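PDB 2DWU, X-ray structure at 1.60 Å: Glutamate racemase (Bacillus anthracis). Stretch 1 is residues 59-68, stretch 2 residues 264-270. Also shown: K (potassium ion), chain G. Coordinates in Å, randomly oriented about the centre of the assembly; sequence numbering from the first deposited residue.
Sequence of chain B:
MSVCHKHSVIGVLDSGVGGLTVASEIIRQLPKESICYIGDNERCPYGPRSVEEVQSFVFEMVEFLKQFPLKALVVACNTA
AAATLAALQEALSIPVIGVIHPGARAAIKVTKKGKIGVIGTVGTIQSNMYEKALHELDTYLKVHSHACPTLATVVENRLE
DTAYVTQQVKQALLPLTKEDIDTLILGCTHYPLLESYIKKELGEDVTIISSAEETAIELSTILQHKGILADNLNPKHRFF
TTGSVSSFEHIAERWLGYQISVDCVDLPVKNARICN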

# COMPACT_ATOMS: atom_id res chain seq x y z
N PHE B 59 11.01 -1.52 24.91
CA PHE B 59 12.31 -0.86 24.90
C PHE B 59 13.45 -1.82 25.23
O PHE B 59 14.57 -1.63 24.77
CB PHE B 59 12.31 0.36 25.81
CG PHE B 59 11.86 1.61 25.11
CD1 PHE B 59 10.54 2.06 25.21
CD2 PHE B 59 12.73 2.30 24.26
CE1 PHE B 59 10.09 3.15 24.48
CE2 PHE B 59 12.29 3.40 23.52
CZ PHE B 59 10.97 3.83 23.63
N GLU B 60 13.17 -2.86 26.02
CA GLU B 60 14.18 -3.88 26.31
C GLU B 60 14.47 -4.66 25.01
O GLU B 60 15.61 -5.00 24.74
CB GLU B 60 13.69 -4.86 27.39
CG GLU B 60 13.48 -4.22 28.74
CD GLU B 60 13.27 -5.22 29.85
OE1 GLU B 60 12.98 -6.41 29.56
OE2 GLU B 60 13.40 -4.83 31.03
N MET B 61 13.45 -4.93 24.21
CA MET B 61 13.69 -5.64 22.95
C MET B 61 14.46 -4.74 21.98
O MET B 61 15.28 -5.23 21.21
CB MET B 61 12.37 -6.10 22.29
CG MET B 61 11.76 -7.31 22.97
SD MET B 61 10.38 -8.03 22.09
CE MET B 61 9.02 -6.91 22.56
N VAL B 62 14.18 -3.44 22.00
CA VAL B 62 14.89 -2.53 21.10
C VAL B 62 16.38 -2.51 21.47
O VAL B 62 17.24 -2.47 20.59
CB VAL B 62 14.32 -1.09 21.17
CG1 VAL B 62 15.24 -0.11 20.41
CG2 VAL B 62 12.93 -1.08 20.55
N GLU B 63 16.68 -2.57 22.77
CA GLU B 63 18.08 -2.57 23.21
C GLU B 63 18.78 -3.80 22.67
O GLU B 63 19.96 -3.74 22.31
CB GLU B 63 18.17 -2.55 24.75
CG GLU B 63 17.96 -1.16 25.32
CD GLU B 63 18.86 -0.12 24.68
OE1 GLU B 63 20.10 -0.25 24.79
OE2 GLU B 63 18.33 0.83 24.05
N PHE B 64 18.07 -4.93 22.63
CA PHE B 64 18.63 -6.14 22.09
C PHE B 64 18.90 -5.98 20.59
O PHE B 64 19.97 -6.34 20.09
CB PHE B 64 17.67 -7.33 22.29
CG PHE B 64 18.08 -8.56 21.52
CD1 PHE B 64 19.15 -9.34 21.95
CD2 PHE B 64 17.42 -8.90 20.34
CE1 PHE B 64 19.57 -10.45 21.20
CE2 PHE B 64 17.83 -10.00 19.59
CZ PHE B 64 18.91 -10.78 20.02
N LEU B 65 17.91 -5.46 19.86
CA LEU B 65 18.06 -5.30 18.42
C LEU B 65 19.14 -4.30 18.02
O LEU B 65 19.72 -4.41 16.93
CB LEU B 65 16.71 -4.90 17.80
CG LEU B 65 15.64 -6.00 17.84
CD1 LEU B 65 14.30 -5.45 17.31
CD2 LEU B 65 16.09 -7.21 17.00
N LYS B 66 19.43 -3.35 18.90
CA LYS B 66 20.44 -2.33 18.61
C LYS B 66 21.84 -2.91 18.50
O LYS B 66 22.77 -2.22 18.06
CB LYS B 66 20.40 -1.23 19.67
CG LYS B 66 19.39 -0.16 19.39
CD LYS B 66 19.26 0.78 20.57
CE LYS B 66 18.56 2.06 20.15
NZ LYS B 66 19.40 2.82 19.17
N GLN B 67 22.00 -4.17 18.89
CA GLN B 67 23.30 -4.82 18.80
C GLN B 67 23.58 -5.18 17.34
O GLN B 67 24.71 -5.51 16.97
CB GLN B 67 23.30 -6.07 19.68
CG GLN B 67 22.99 -5.74 21.15
CD GLN B 67 22.95 -6.98 22.04
OE1 GLN B 67 22.07 -7.84 21.89
NE2 GLN B 67 23.90 -7.08 22.96
N PHE B 68 22.54 -5.10 16.51
CA PHE B 68 22.65 -5.41 15.08
C PHE B 68 22.59 -4.14 14.26
O PHE B 68 22.11 -3.10 14.72
CB PHE B 68 21.50 -6.32 14.64
CG PHE B 68 21.43 -7.61 15.39
CD1 PHE B 68 20.73 -7.69 16.58
CD2 PHE B 68 22.06 -8.75 14.90
CE1 PHE B 68 20.65 -8.89 17.28
CE2 PHE B 68 21.98 -9.96 15.58
CZ PHE B 68 21.27 -10.02 16.78
K K G . 14.86 -15.52 28.63
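Stretch 2, residues 264-270: CVDLPVK

A cis peptide bond between Leu 267 and Pro 268 lies at the middle of this contact. Stretch 2 crosses a helix from more than 200 residues earlier in the chain. It is an extended segment here, without regular helix or strand from Val 265 to Val 269. The nearest CA atoms pair Glu 60 with Pro 268 (5.5 Å) and Phe 64 with Val 269 (6.1 Å).

No direct hydrogen bond joins the two stretches. Water 1 bridges them instead. It donates to Glu 60 O at 2.8 Å and accepts from Val 269 N at 2.9 Å.

The rest is mainly apolar packing. Leu 267 points toward the helix, and its CD1 lies 3.6 Å from Met 61 CG. Its CD2 lies 4.0 Å from Phe 64 CB. Val 269 CG2 sits 3.7 Å from Phe 64 CB, at the edge of the ring and near its plane. Val 265 CG2 approaches Phe 64 CD1 at 3.7 Å. Phe 64 thus meets three side chains of stretch 2. Glu 60 lies against Leu 267 and Pro 268, with OE1 3.7 Å from Leu 267 CB and OE2 3.8 Å from Pro 268 CB.

Asp 266 points away from the helix. Its OD2 binds the potassium ion at 2.8 Å, and Val 265 O binds it at 3.0 Å.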

# COMPACT_ATOMS: atom_id res chain seq x y z
N CYS B 264 18.04 -18.43 21.82
CA CYS B 264 17.50 -17.90 23.08
C CYS B 264 18.15 -16.56 23.42
O CYS B 264 19.29 -16.28 23.04
CB CYS B 264 17.75 -18.89 24.22
SG CYS B 264 19.51 -19.21 24.50
N VAL B 265 17.42 -15.73 24.15
CA VAL B 265 17.92 -14.43 24.55
C VAL B 265 17.32 -14.09 25.90
O VAL B 265 16.20 -14.52 26.18
CB VAL B 265 17.52 -13.33 23.53
CG1 VAL B 265 16.04 -13.45 23.19
CG2 VAL B 265 17.79 -11.95 24.12
N ASP B 266 18.07 -13.37 26.72
CA ASP B 266 17.59 -12.92 28.03
C ASP B 266 17.44 -11.41 28.01
O ASP B 266 18.35 -10.69 27.60
CB ASP B 266 18.59 -13.26 29.14
CG ASP B 266 18.53 -14.70 29.58
OD1 ASP B 266 19.37 -15.11 30.40
OD2 ASP B 266 17.65 -15.44 29.12
N LEU B 267 16.29 -10.93 28.47
CA LEU B 267 16.06 -9.50 28.56
C LEU B 267 15.90 -9.21 30.04
O LEU B 267 15.36 -10.03 30.77
CB LEU B 267 14.78 -9.09 27.81
CG LEU B 267 14.77 -9.42 26.32
CD1 LEU B 267 13.42 -9.02 25.73
CD2 LEU B 267 15.91 -8.69 25.61
N PRO B 268 16.40 -8.05 30.51
CA PRO B 268 17.10 -7.01 29.76
C PRO B 268 18.52 -7.46 29.40
O PRO B 268 19.12 -8.27 30.11
CB PRO B 268 17.09 -5.82 30.72
CG PRO B 268 17.12 -6.48 32.06
CD PRO B 268 16.15 -7.62 31.90
N VAL B 269 19.04 -6.92 28.30
CA VAL B 269 20.37 -7.25 27.82
C VAL B 269 21.47 -6.87 28.80
O VAL B 269 21.35 -5.88 29.53
CB VAL B 269 20.67 -6.54 26.47
CG1 VAL B 269 22.13 -6.76 26.07
CG2 VAL B 269 19.75 -7.09 25.39
N LYS B 270 22.54 -7.67 28.79
CA LYS B 270 23.72 -7.49 29.64
C LYS B 270 23.41 -7.28 31.11
O LYS B 270 22.21 -7.27 31.47
CB LYS B 270 24.60 -6.34 29.12
CG LYS B 270 23.93 -4.97 29.14
CD LYS B 270 24.80 -3.91 28.48
CE LYS B 270 25.04 -4.21 27.00
NZ LYS B 270 25.82 -5.46 26.76
O HOH W 1 17.29 -5.04 27.02
O HOH W 2 14.19 -12.68 29.07
O HOH W 3 14.49 -13.94 31.47